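Local coordinates for protein transcription regulator, Crp family (Thermus thermophilus, PDB 4EV0) that binds cyclic AMP and DNA as a homodimer and activates transcription from six promoters in a cAMP-dependent manner, at residues Y27-D38 with E84-T95; E76-E84 with A99-A107. All blocks are in the same frame, centred on the assembly; numbering follows the deposited sequence.

Interaction 1. Residues Y27-D38 with E84-T95; sequences YPQGKPIFYQGD and ERSASAVAVEDT. With CMP (adenosine-3',5'-cyclic-monophosphate), chain G.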
loop_
_atom_site.group_PDB
_atom_site.type_symbol
_atom_site.label_atom_id
_atom_site.label_comp_id
_atom_site.label_asym_id
_atom_site.label_seq_id
_atom_site.Cartn_x
_atom_site.Cartn_y
_atom_site.Cartn_z
ATOM N N TYR B 27 -14.716 -20.947 17.166
ATOM C CA TYR B 27 -15.637 -20.473 16.127
ATOM C C TYR B 27 -15.856 -21.525 15.048
ATOM O O TYR B 27 -14.933 -21.835 14.287
ATOM C CB TYR B 27 -15.140 -19.157 15.498
ATOM C CG TYR B 27 -15.184 -18.016 16.476
ATOM C CD1 TYR B 27 -14.110 -17.760 17.326
ATOM C CD2 TYR B 27 -16.319 -17.225 16.589
ATOM C CE1 TYR B 27 -14.165 -16.736 18.252
ATOM C CE2 TYR B 27 -16.384 -16.198 17.513
ATOM C CZ TYR B 27 -15.308 -15.957 18.346
ATOM O OH TYR B 27 -15.386 -14.934 19.265
ATOM N N PRO B 28 -17.082 -22.072 14.976
ATOM C CA PRO B 28 -17.510 -23.064 13.973
ATOM C C PRO B 28 -17.483 -22.484 12.561
ATOM O O PRO B 28 -17.506 -21.258 12.419
ATOM C CB PRO B 28 -18.963 -23.360 14.364
ATOM C CG PRO B 28 -19.075 -22.955 15.819
ATOM C CD PRO B 28 -18.155 -21.759 15.937
ATOM N N GLN B 29 -17.446 -23.353 11.547
ATOM C CA GLN B 29 -17.501 -22.954 10.133
ATOM C C GLN B 29 -18.544 -21.879 9.833
ATOM O O GLN B 29 -19.733 -22.061 10.115
ATOM C CB GLN B 29 -17.810 -24.169 9.247
ATOM C CG GLN B 29 -16.602 -24.825 8.603
ATOM C CD GLN B 29 -16.808 -25.133 7.126
ATOM O OE1 GLN B 29 -17.873 -24.872 6.563
ATOM N NE2 GLN B 29 -15.780 -25.689 6.491
ATOM N N GLY B 30 -18.096 -20.768 9.253
ATOM C CA GLY B 30 -19.000 -19.726 8.799
ATOM C C GLY B 30 -19.436 -18.724 9.854
ATOM O O GLY B 30 -20.190 -17.802 9.538
ATOM N N LYS B 31 -18.981 -18.892 11.098
ATOM C CA LYS B 31 -19.326 -17.940 12.155
ATOM C C LYS B 31 -18.429 -16.713 12.091
ATOM O O LYS B 31 -17.210 -16.832 11.926
ATOM C CB LYS B 31 -19.257 -18.574 13.550
ATOM C CG LYS B 31 -20.469 -19.433 13.924
ATOM C CD LYS B 31 -21.504 -18.688 14.793
ATOM C CE LYS B 31 -22.754 -19.569 15.000
ATOM N NZ LYS B 31 -23.842 -18.961 15.835
ATOM N N PRO B 32 -19.038 -15.524 12.205
ATOM C CA PRO B 32 -18.293 -14.267 12.294
ATOM C C PRO B 32 -17.551 -14.215 13.617
ATOM O O PRO B 32 -18.117 -14.565 14.654
ATOM C CB PRO B 32 -19.393 -13.199 12.274
ATOM C CG PRO B 32 -20.604 -13.889 11.738
ATOM C CD PRO B 32 -20.492 -15.303 12.199
ATOM N N ILE B 33 -16.290 -13.805 13.574
ATOM C CA ILE B 33 -15.495 -13.671 14.776
ATOM C C ILE B 33 -15.710 -12.253 15.314
ATOM O O ILE B 33 -16.099 -12.072 16.479
ATOM C CB ILE B 33 -14.030 -14.003 14.491
ATOM C CG1 ILE B 33 -13.922 -15.452 14.003
ATOM C CG2 ILE B 33 -13.180 -13.801 15.717
ATOM C CD1 ILE B 33 -13.034 -15.630 12.777
ATOM N N PHE B 34 -15.490 -11.261 14.453
ATOM C CA PHE B 34 -15.927 -9.882 14.700
ATOM C C PHE B 34 -16.129 -9.151 13.370
ATOM O O PHE B 34 -15.769 -9.665 12.303
ATOM C CB PHE B 34 -14.956 -9.115 15.609
ATOM C CG PHE B 34 -13.534 -9.079 15.100
ATOM C CD1 PHE B 34 -13.180 -8.273 14.024
ATOM C CD2 PHE B 34 -12.547 -9.842 15.708
ATOM C CE1 PHE B 34 -11.883 -8.244 13.558
ATOM C CE2 PHE B 34 -11.229 -9.811 15.237
ATOM C CZ PHE B 34 -10.903 -9.013 14.171
ATOM N N TYR B 35 -16.685 -7.944 13.456
ATOM C CA TYR B 35 -16.955 -7.116 12.286
ATOM C C TYR B 35 -16.145 -5.827 12.275
ATOM O O TYR B 35 -15.709 -5.344 13.317
ATOM C CB TYR B 35 -18.439 -6.766 12.233
ATOM C CG TYR B 35 -19.324 -7.922 11.840
ATOM C CD1 TYR B 35 -18.943 -8.798 10.827
ATOM C CD2 TYR B 35 -20.538 -8.140 12.475
ATOM C CE1 TYR B 35 -19.753 -9.859 10.454
ATOM C CE2 TYR B 35 -21.359 -9.202 12.113
ATOM C CZ TYR B 35 -20.961 -10.060 11.100
ATOM O OH TYR B 35 -21.770 -11.118 10.731
ATOM N N GLN B 36 -15.946 -5.285 11.078
ATOM C CA GLN B 36 -15.338 -3.974 10.890
ATOM C C GLN B 36 -16.216 -2.952 11.602
ATOM O O GLN B 36 -17.441 -2.988 11.466
ATOM C CB GLN B 36 -15.236 -3.650 9.384
ATOM C CG GLN B 36 -14.457 -2.374 9.021
ATOM C CD GLN B 36 -14.325 -2.169 7.497
ATOM O OE1 GLN B 36 -14.577 -3.090 6.714
ATOM N NE2 GLN B 36 -13.942 -0.955 7.080
ATOM N N GLY B 37 -15.599 -2.058 12.370
ATOM C CA GLY B 37 -16.344 -1.082 13.150
ATOM C C GLY B 37 -16.723 -1.528 14.559
ATOM O O GLY B 37 -17.330 -0.767 15.317
ATOM N N ASP B 38 -16.385 -2.764 14.913
ATOM C CA ASP B 38 -16.693 -3.280 16.240
ATOM C C ASP B 38 -15.674 -2.793 17.288
ATOM O O ASP B 38 -14.504 -2.534 16.970
ATOM C CB ASP B 38 -16.735 -4.811 16.214
ATOM C CG ASP B 38 -18.078 -5.372 15.719
ATOM O OD1 ASP B 38 -19.006 -4.582 15.420
ATOM O OD2 ASP B 38 -18.204 -6.622 15.647
ATOM N N GLU B 84 -11.744 1.121 16.429
ATOM C CA GLU B 84 -12.612 0.060 15.931
ATOM C C GLU B 84 -11.818 -0.928 15.088
ATOM O O GLU B 84 -10.710 -0.620 14.623
ATOM C CB GLU B 84 -13.771 0.638 15.131
ATOM C CG GLU B 84 -14.656 1.558 15.931
ATOM C CD GLU B 84 -15.695 2.244 15.075
ATOM O OE1 GLU B 84 -15.449 2.408 13.857
ATOM O OE2 GLU B 84 -16.760 2.614 15.625
ATOM N N ARG B 85 -12.377 -2.121 14.916
ATOM C CA ARG B 85 -11.782 -3.114 14.043
ATOM C C ARG B 85 -11.663 -2.517 12.643
ATOM O O ARG B 85 -12.630 -1.967 12.112
ATOM C CB ARG B 85 -12.658 -4.356 13.991
ATOM C CG ARG B 85 -12.805 -5.061 15.311
ATOM C CD ARG B 85 -11.465 -5.573 15.773
ATOM N NE ARG B 85 -11.615 -6.462 16.920
ATOM C CZ ARG B 85 -10.589 -6.955 17.608
ATOM N NH1 ARG B 85 -9.343 -6.629 17.244
ATOM N NH2 ARG B 85 -10.807 -7.770 18.645
ATOM N N SER B 86 -10.483 -2.619 12.056
ATOM C CA SER B 86 -10.281 -2.111 10.709
ATOM C C SER B 86 -10.774 -3.089 9.631
ATOM O O SER B 86 -10.796 -2.748 8.457
ATOM C CB SER B 86 -8.807 -1.783 10.493
ATOM O OG SER B 86 -8.009 -2.934 10.696
ATOM N N ALA B 87 -11.162 -4.297 10.037
ATOM C CA ALA B 87 -11.664 -5.304 9.102
ATOM C C ALA B 87 -12.584 -6.310 9.804
ATOM O O ALA B 87 -12.548 -6.449 11.037
ATOM C CB ALA B 87 -10.505 -6.024 8.432
ATOM N N SER B 88 -13.415 -6.995 9.019
ATOM C CA SER B 88 -14.230 -8.096 9.532
ATOM C C SER B 88 -13.404 -9.390 9.489
ATOM O O SER B 88 -12.523 -9.551 8.618
ATOM C CB SER B 88 -15.510 -8.271 8.696
ATOM O OG SER B 88 -16.281 -7.083 8.627
ATOM N N ALA B 89 -13.694 -10.300 10.420
ATOM C CA ALA B 89 -13.036 -11.606 10.462
ATOM C C ALA B 89 -14.060 -12.733 10.610
ATOM O O ALA B 89 -14.859 -12.741 11.558
ATOM C CB ALA B 89 -12.045 -11.657 11.598
ATOM N N VAL B 90 -14.028 -13.687 9.683
ATOM C CA VAL B 90 -14.970 -14.805 9.694
ATOM C C VAL B 90 -14.234 -16.151 9.632
ATOM O O VAL B 90 -13.209 -16.283 8.957
ATOM C CB VAL B 90 -15.981 -14.693 8.528
ATOM C CG1 VAL B 90 -15.269 -14.814 7.206
ATOM C CG2 VAL B 90 -17.069 -15.757 8.645
ATOM N N ALA B 91 -14.744 -17.137 10.361
ATOM C CA ALA B 91 -14.168 -18.469 10.325
ATOM C C ALA B 91 -14.656 -19.149 9.058
ATOM O O ALA B 91 -15.860 -19.173 8.804
ATOM C CB ALA B 91 -14.598 -19.259 11.554
ATOM N N VAL B 92 -13.739 -19.673 8.246
ATOM C CA VAL B 92 -14.152 -20.432 7.068
ATOM C C VAL B 92 -14.031 -21.947 7.294
ATOM O O VAL B 92 -14.519 -22.746 6.498
ATOM C CB VAL B 92 -13.438 -19.970 5.761
ATOM C CG1 VAL B 92 -13.063 -18.500 5.846
ATOM C CG2 VAL B 92 -12.222 -20.829 5.454
ATOM N N GLU B 93 -13.383 -22.325 8.391
ATOM C CA GLU B 93 -13.387 -23.701 8.881
ATOM C C GLU B 93 -13.783 -23.664 10.356
ATOM O O GLU B 93 -13.869 -22.585 10.936
ATOM C CB GLU B 93 -12.008 -24.341 8.739
ATOM C CG GLU B 93 -11.565 -24.583 7.318
ATOM C CD GLU B 93 -10.131 -25.078 7.242
ATOM O OE1 GLU B 93 -9.559 -25.419 8.304
ATOM O OE2 GLU B 93 -9.575 -25.114 6.118
ATOM N N ASP B 94 -14.042 -24.828 10.952
ATOM C CA ASP B 94 -14.153 -24.915 12.400
ATOM C C ASP B 94 -12.802 -24.452 12.925
ATOM O O ASP B 94 -11.761 -24.998 12.547
ATOM C CB ASP B 94 -14.436 -26.348 12.864
ATOM C CG ASP B 94 -15.916 -26.737 12.757
ATOM O OD1 ASP B 94 -16.708 -26.019 12.106
ATOM O OD2 ASP B 94 -16.278 -27.793 13.325
ATOM N N THR B 95 -12.817 -23.436 13.783
ATOM C CA THR B 95 -11.589 -22.735 14.141
ATOM C C THR B 95 -11.361 -22.601 15.653
ATOM O O THR B 95 -12.282 -22.278 16.425
ATOM C CB THR B 95 -11.538 -21.335 13.461
ATOM O OG1 THR B 95 -11.543 -21.487 12.037
ATOM C CG2 THR B 95 -10.293 -20.573 13.869
HETATM P P CMP G . -7.987 -5.137 13.940
HETATM O O1P CMP G . -8.069 -5.257 15.434
HETATM O O2P CMP G . -7.957 -3.758 13.320
HETATM O "O5'" CMP G . -9.151 -6.018 13.248
HETATM C "C5'" CMP G . -9.016 -6.497 11.911
HETATM C "C4'" CMP G . -7.631 -7.010 11.722
HETATM O "O4'" CMP G . -7.323 -7.277 10.341
HETATM C "C3'" CMP G . -6.558 -6.040 12.104
HETATM O "O3'" CMP G . -6.546 -5.782 13.494
HETATM C "C2'" CMP G . -5.330 -6.724 11.533
HETATM O "O2'" CMP G . -4.970 -7.852 12.310
HETATM C "C1'" CMP G . -5.909 -7.231 10.200
HETATM N N9 CMP G . -5.568 -6.334 9.092
HETATM C C8 CMP G . -5.926 -5.045 8.947
HETATM N N7 CMP G . -5.381 -4.546 7.802
HETATM C C5 CMP G . -4.672 -5.530 7.211
HETATM C C6 CMP G . -3.867 -5.686 5.972
HETATM N N6 CMP G . -3.708 -4.638 5.117
HETATM N N1 CMP G . -3.298 -6.901 5.741
HETATM C C2 CMP G . -3.446 -7.936 6.585
HETATM N N3 CMP G . -4.177 -7.865 7.722
HETATM C C4 CMP G . -4.795 -6.710 8.074
HETATM O O HOH W 1 -16.055 -5.443 6.540
#
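Phe34 and Arg85 stack beside the phosphate of cyclic AMP: the guanidinium lies flat on the ring, planes 14° apart, with CZ of Arg85 4.0 Å from the ring centroid in a cation-pi contact. Ala89 CB covers the opposite face of Phe34, and the carbonyl O of Ala87 meets the ring edge at CE1, 3.2 Å away. At the guanidinium edge, Arg85 NH1 donates to O1P of the nucleotide (2.6 Å); N and OG of Ser86 both donate to O2P. CG of Phe34 sits between its own backbone N and carbonyl carbon (chi1 56°), which turns the ring under Arg85. An alanine in place of Phe34 would probably strip the guanidinium of its stacking face and open a gap between Arg85 and Ala89. Behind this first shell the two segments pair antiparallel. A classic beta bulge lets Ile33 and Phe34 share Ala89: N of Ile33 binds Ala89 O at 2.7 Å, N of Phe34 only weakly. Farther along, Gln36 N donates to Ser88 OG (3.1 Å), and Gly37 and Asp38 bracket Arg85 through backbone bonds. Gly75 O and Ala42 O also take N-H groups of Arg85, consistent with a guanidinium fixed in rotation to neutralise the phosphate.

Interaction 2. Residues E76-E84 with A99-A107; sequences EMSLLDEGE and ALFREDYLA. With CMP (adenosine-3',5'-cyclic-monophosphate), chain G.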
loop_
_atom_site.group_PDB
_atom_site.type_symbol
_atom_site.label_atom_id
_atom_site.label_comp_id
_atom_site.label_asym_id
_atom_site.label_seq_id
_atom_site.Cartn_x
_atom_site.Cartn_y
_atom_site.Cartn_z
ATOM N N GLU B 76 -4.792 -7.216 16.025
ATOM C CA GLU B 76 -3.816 -6.556 16.891
ATOM C C GLU B 76 -3.973 -5.030 16.919
ATOM O O GLU B 76 -3.492 -4.368 17.829
ATOM C CB GLU B 76 -2.389 -6.965 16.503
ATOM C CG GLU B 76 -1.865 -6.344 15.204
ATOM C CD GLU B 76 -2.558 -6.857 13.929
ATOM O OE1 GLU B 76 -3.111 -7.987 13.919
ATOM O OE2 GLU B 76 -2.541 -6.119 12.917
ATOM N N MET B 77 -4.665 -4.470 15.939
ATOM C CA MET B 77 -4.779 -3.019 15.853
ATOM C C MET B 77 -5.708 -2.442 16.929
ATOM O O MET B 77 -5.333 -1.507 17.630
ATOM C CB MET B 77 -5.161 -2.585 14.434
ATOM C CG MET B 77 -4.069 -2.926 13.407
ATOM S SD MET B 77 -4.550 -3.051 11.642
ATOM C CE MET B 77 -5.266 -1.453 11.315
ATOM N N SER B 78 -6.904 -3.010 17.073
ATOM C CA SER B 78 -7.826 -2.562 18.112
ATOM C C SER B 78 -7.231 -2.842 19.488
ATOM O O SER B 78 -7.409 -2.061 20.421
ATOM C CB SER B 78 -9.188 -3.231 17.961
ATOM O OG SER B 78 -9.787 -2.873 16.723
ATOM N N LEU B 79 -6.497 -3.944 19.592
ATOM C CA LEU B 79 -5.759 -4.248 20.812
ATOM C C LEU B 79 -4.781 -3.130 21.193
ATOM O O LEU B 79 -4.648 -2.764 22.361
ATOM C CB LEU B 79 -4.999 -5.572 20.681
ATOM C CG LEU B 79 -4.180 -5.849 21.949
ATOM C CD1 LEU B 79 -4.713 -7.065 22.705
ATOM C CD2 LEU B 79 -2.690 -5.971 21.663
ATOM N N LEU B 80 -4.109 -2.589 20.186
ATOM C CA LEU B 80 -3.059 -1.611 20.402
ATOM C C LEU B 80 -3.578 -0.198 20.609
ATOM O O LEU B 80 -3.159 0.472 21.550
ATOM C CB LEU B 80 -2.070 -1.653 19.239
ATOM C CG LEU B 80 -1.155 -2.877 19.214
ATOM C CD1 LEU B 80 -0.524 -3.031 17.835
ATOM C CD2 LEU B 80 -0.081 -2.763 20.318
ATOM N N ASP B 81 -4.487 0.252 19.745
ATOM C CA ASP B 81 -4.917 1.658 19.748
ATOM C C ASP B 81 -6.340 1.901 20.266
ATOM O O ASP B 81 -6.779 3.050 20.375
ATOM C CB ASP B 81 -4.744 2.290 18.355
ATOM C CG ASP B 81 -5.556 1.584 17.270
ATOM O OD1 ASP B 81 -6.553 0.889 17.613
ATOM O OD2 ASP B 81 -5.194 1.731 16.061
ATOM N N GLU B 82 -7.049 0.813 20.565
ATOM C CA GLU B 82 -8.436 0.866 21.046
ATOM C C GLU B 82 -9.393 1.460 20.003
ATOM O O GLU B 82 -10.514 1.842 20.330
ATOM C CB GLU B 82 -8.554 1.603 22.404
ATOM C CG GLU B 82 -7.498 1.199 23.459
ATOM C CD GLU B 82 -7.705 1.858 24.846
ATOM O OE1 GLU B 82 -6.752 2.481 25.373
ATOM O OE2 GLU B 82 -8.806 1.735 25.426
ATOM N N GLY B 83 -8.944 1.543 18.749
ATOM C CA GLY B 83 -9.807 1.959 17.652
ATOM C C GLY B 83 -10.750 0.827 17.261
ATOM O O GLY B 83 -10.573 -0.315 17.694
ATOM N N GLU B 84 -11.744 1.121 16.429
ATOM C CA GLU B 84 -12.612 0.060 15.931
ATOM C C GLU B 84 -11.818 -0.928 15.088
ATOM O O GLU B 84 -10.710 -0.620 14.623
ATOM C CB GLU B 84 -13.771 0.638 15.131
ATOM C CG GLU B 84 -14.656 1.558 15.931
ATOM C CD GLU B 84 -15.695 2.244 15.075
ATOM O OE1 GLU B 84 -15.449 2.408 13.857
ATOM O OE2 GLU B 84 -16.760 2.614 15.625
ATOM N N ALA B 99 -6.890 -16.221 22.232
ATOM C CA ALA B 99 -7.134 -14.789 22.354
ATOM C C ALA B 99 -6.292 -14.146 23.445
ATOM O O ALA B 99 -6.138 -14.694 24.549
ATOM C CB ALA B 99 -8.598 -14.527 22.610
ATOM N N LEU B 100 -5.753 -12.973 23.144
ATOM C CA LEU B 100 -5.014 -12.234 24.152
ATOM C C LEU B 100 -5.651 -10.868 24.377
ATOM O O LEU B 100 -5.675 -10.021 23.484
ATOM C CB LEU B 100 -3.556 -12.108 23.734
ATOM C CG LEU B 100 -2.685 -11.198 24.586
ATOM C CD1 LEU B 100 -2.586 -11.742 26.005
ATOM C CD2 LEU B 100 -1.321 -11.070 23.923
ATOM N N PHE B 101 -6.191 -10.663 25.569
ATOM C CA PHE B 101 -6.886 -9.420 25.861
ATOM C C PHE B 101 -5.907 -8.314 26.195
ATOM O O PHE B 101 -4.726 -8.575 26.407
ATOM C CB PHE B 101 -7.969 -9.635 26.913
ATOM C CG PHE B 101 -9.143 -10.394 26.375
ATOM C CD1 PHE B 101 -9.086 -11.774 26.228
ATOM C CD2 PHE B 101 -10.280 -9.729 25.945
ATOM C CE1 PHE B 101 -10.163 -12.487 25.689
ATOM C CE2 PHE B 101 -11.360 -10.439 25.407
ATOM C CZ PHE B 101 -11.296 -11.816 25.281
ATOM N N ARG B 102 -6.386 -7.078 26.181
ATOM C CA ARG B 102 -5.499 -5.929 26.285
ATOM C C ARG B 102 -4.768 -5.879 27.636
ATOM O O ARG B 102 -3.559 -5.635 27.690
ATOM C CB ARG B 102 -6.270 -4.636 26.024
ATOM C CG ARG B 102 -5.362 -3.446 25.827
ATOM C CD ARG B 102 -6.126 -2.200 25.436
ATOM N NE ARG B 102 -5.433 -1.014 25.926
ATOM C CZ ARG B 102 -4.456 -0.375 25.280
ATOM N NH1 ARG B 102 -4.046 -0.786 24.081
ATOM N NH2 ARG B 102 -3.895 0.692 25.837
ATOM N N GLU B 103 -5.500 -6.129 28.721
ATOM C CA GLU B 103 -4.900 -6.111 30.053
ATOM C C GLU B 103 -3.879 -7.236 30.227
ATOM O O GLU B 103 -2.879 -7.068 30.922
ATOM C CB GLU B 103 -5.968 -6.176 31.156
ATOM C CG GLU B 103 -6.910 -4.977 31.194
ATOM C CD GLU B 103 -6.171 -3.646 31.089
ATOM O OE1 GLU B 103 -5.582 -3.200 32.103
ATOM O OE2 GLU B 103 -6.171 -3.050 29.983
ATOM N N ASP B 104 -4.124 -8.377 29.589
ATOM C CA ASP B 104 -3.196 -9.497 29.707
ATOM C C ASP B 104 -1.977 -9.301 28.823
ATOM O O ASP B 104 -0.876 -9.743 29.162
ATOM C CB ASP B 104 -3.888 -10.815 29.391
ATOM C CG ASP B 104 -4.927 -11.181 30.427
ATOM O OD1 ASP B 104 -4.606 -11.135 31.638
ATOM O OD2 ASP B 104 -6.065 -11.502 30.030
ATOM N N TYR B 105 -2.184 -8.628 27.696
ATOM C CA TYR B 105 -1.095 -8.255 26.817
ATOM C C TYR B 105 -0.137 -7.282 27.528
ATOM O O TYR B 105 1.084 -7.438 27.455
ATOM C CB TYR B 105 -1.663 -7.653 25.523
ATOM C CG TYR B 105 -0.738 -6.694 24.833
ATOM C CD1 TYR B 105 0.197 -7.145 23.904
ATOM C CD2 TYR B 105 -0.798 -5.335 25.100
ATOM C CE1 TYR B 105 1.054 -6.268 23.269
ATOM C CE2 TYR B 105 0.063 -4.437 24.466
ATOM C CZ TYR B 105 0.984 -4.909 23.548
ATOM O OH TYR B 105 1.839 -4.025 22.922
ATOM N N LEU B 106 -0.704 -6.295 28.220
ATOM C CA LEU B 106 0.068 -5.278 28.938
ATOM C C LEU B 106 0.973 -5.865 30.025
ATOM O O LEU B 106 2.086 -5.384 30.260
ATOM C CB LEU B 106 -0.869 -4.235 29.558
ATOM C CG LEU B 106 -1.483 -3.265 28.548
ATOM C CD1 LEU B 106 -2.325 -2.219 29.253
ATOM C CD2 LEU B 106 -0.388 -2.613 27.738
ATOM N N ALA B 107 0.491 -6.901 30.694
ATOM C CA ALA B 107 1.302 -7.550 31.712
ATOM C C ALA B 107 2.340 -8.467 31.057
ATOM O O ALA B 107 3.440 -8.645 31.591
ATOM C CB ALA B 107 0.424 -8.315 32.719
HETATM P P CMP G . -7.987 -5.137 13.940
HETATM O O1P CMP G . -8.069 -5.257 15.434
HETATM O O2P CMP G . -7.957 -3.758 13.320
HETATM O "O5'" CMP G . -9.151 -6.018 13.248
HETATM C "C5'" CMP G . -9.016 -6.497 11.911
HETATM C "C4'" CMP G . -7.631 -7.010 11.722
HETATM O "O4'" CMP G . -7.323 -7.277 10.341
HETATM C "C3'" CMP G . -6.558 -6.040 12.104
HETATM O "O3'" CMP G . -6.546 -5.782 13.494
HETATM C "C2'" CMP G . -5.330 -6.724 11.533
HETATM O "O2'" CMP G . -4.970 -7.852 12.310
HETATM C "C1'" CMP G . -5.909 -7.231 10.200
HETATM N N9 CMP G . -5.568 -6.334 9.092
HETATM C C8 CMP G . -5.926 -5.045 8.947
HETATM N N7 CMP G . -5.381 -4.546 7.802
HETATM C C5 CMP G . -4.672 -5.530 7.211
HETATM C C6 CMP G . -3.867 -5.686 5.972
HETATM N N6 CMP G . -3.708 -4.638 5.117
HETATM N N1 CMP G . -3.298 -6.901 5.741
HETATM C C2 CMP G . -3.446 -7.936 6.585
HETATM N N3 CMP G . -4.177 -7.865 7.722
HETATM C C4 CMP G . -4.795 -6.710 8.074
#
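The ring of Tyr105 carries Leu79 CD2 over the centre of one face, a CH-pi contact 3.8 Å from the centroid, while Leu80 CD2 comes against its phenol end, 3.5 Å from OH. Glu82 lays its carboxylate over one face of the Arg102 guanidinium, planes 25° apart, with OE1 3.4 Å from NH2, a salt bridge of charge alone, no N-H pointing at the oxygen. At the edge, NH1 of Arg102 donates to two backbone carbonyls near the end of helix 76-81. Its bond to Leu79 O (2.7 Å) lies in both the guanidinium and the carbonyl plane, whereas Leu80 O, 3.0 Å from NH1, is met from above its carbonyl plane by a bent bond. Arg102 reaches them with CG anti to the backbone N (chi1 -168°) and the chain extended to NE. A positive group beside C-terminal carbonyls probably complements the helix dipole. Leu79 CD1 packs on Leu100 O. Where the helix ends, Asp81 OD1 accepts from Gly83 N in an Asx turn, while OD2 forms a salt bridge with Arg128 of the second subunit. From the opposite end Ser78 N gives its hydrogen to O1P of cyclic AMP (3.0 Å), and Glu76 takes the ribose O2' hydroxyl. Helix 76-81, the short helix of the phosphate-binding cassette of cyclic nucleotide-binding domains, thus lies between the nucleotide and the start of helix 102-111, the axes of segments 76-81 and 102-107 standing at 74°. Leu119 and Leu123 of helix 114-135 pack against Tyr105 and Leu80, and Tyr105 OH bonds His117 of the second subunit.

How the interactions relate
Both interactions belong to the cyclic nucleotide-binding domain and touch the same cyclic AMP; their centres are about 17 Å apart. Their segments alternate along the chain, 27-38, 76-84, 84-95, 99-107, with Glu84 common to both. Interaction 1 pairs strands 32-34 and 88-91 at one side of a four-stranded antiparallel sheet, whereas interaction 2 joins helix 76-81 to the end of strand 95-101, in the domain's other antiparallel sheet, and the helix that follows. They meet at the phosphate, where Ser86 OG is 3.2 Å from Met77 CE. Each also reaches the second subunit, so the nucleotide site is built next to the dimer interface.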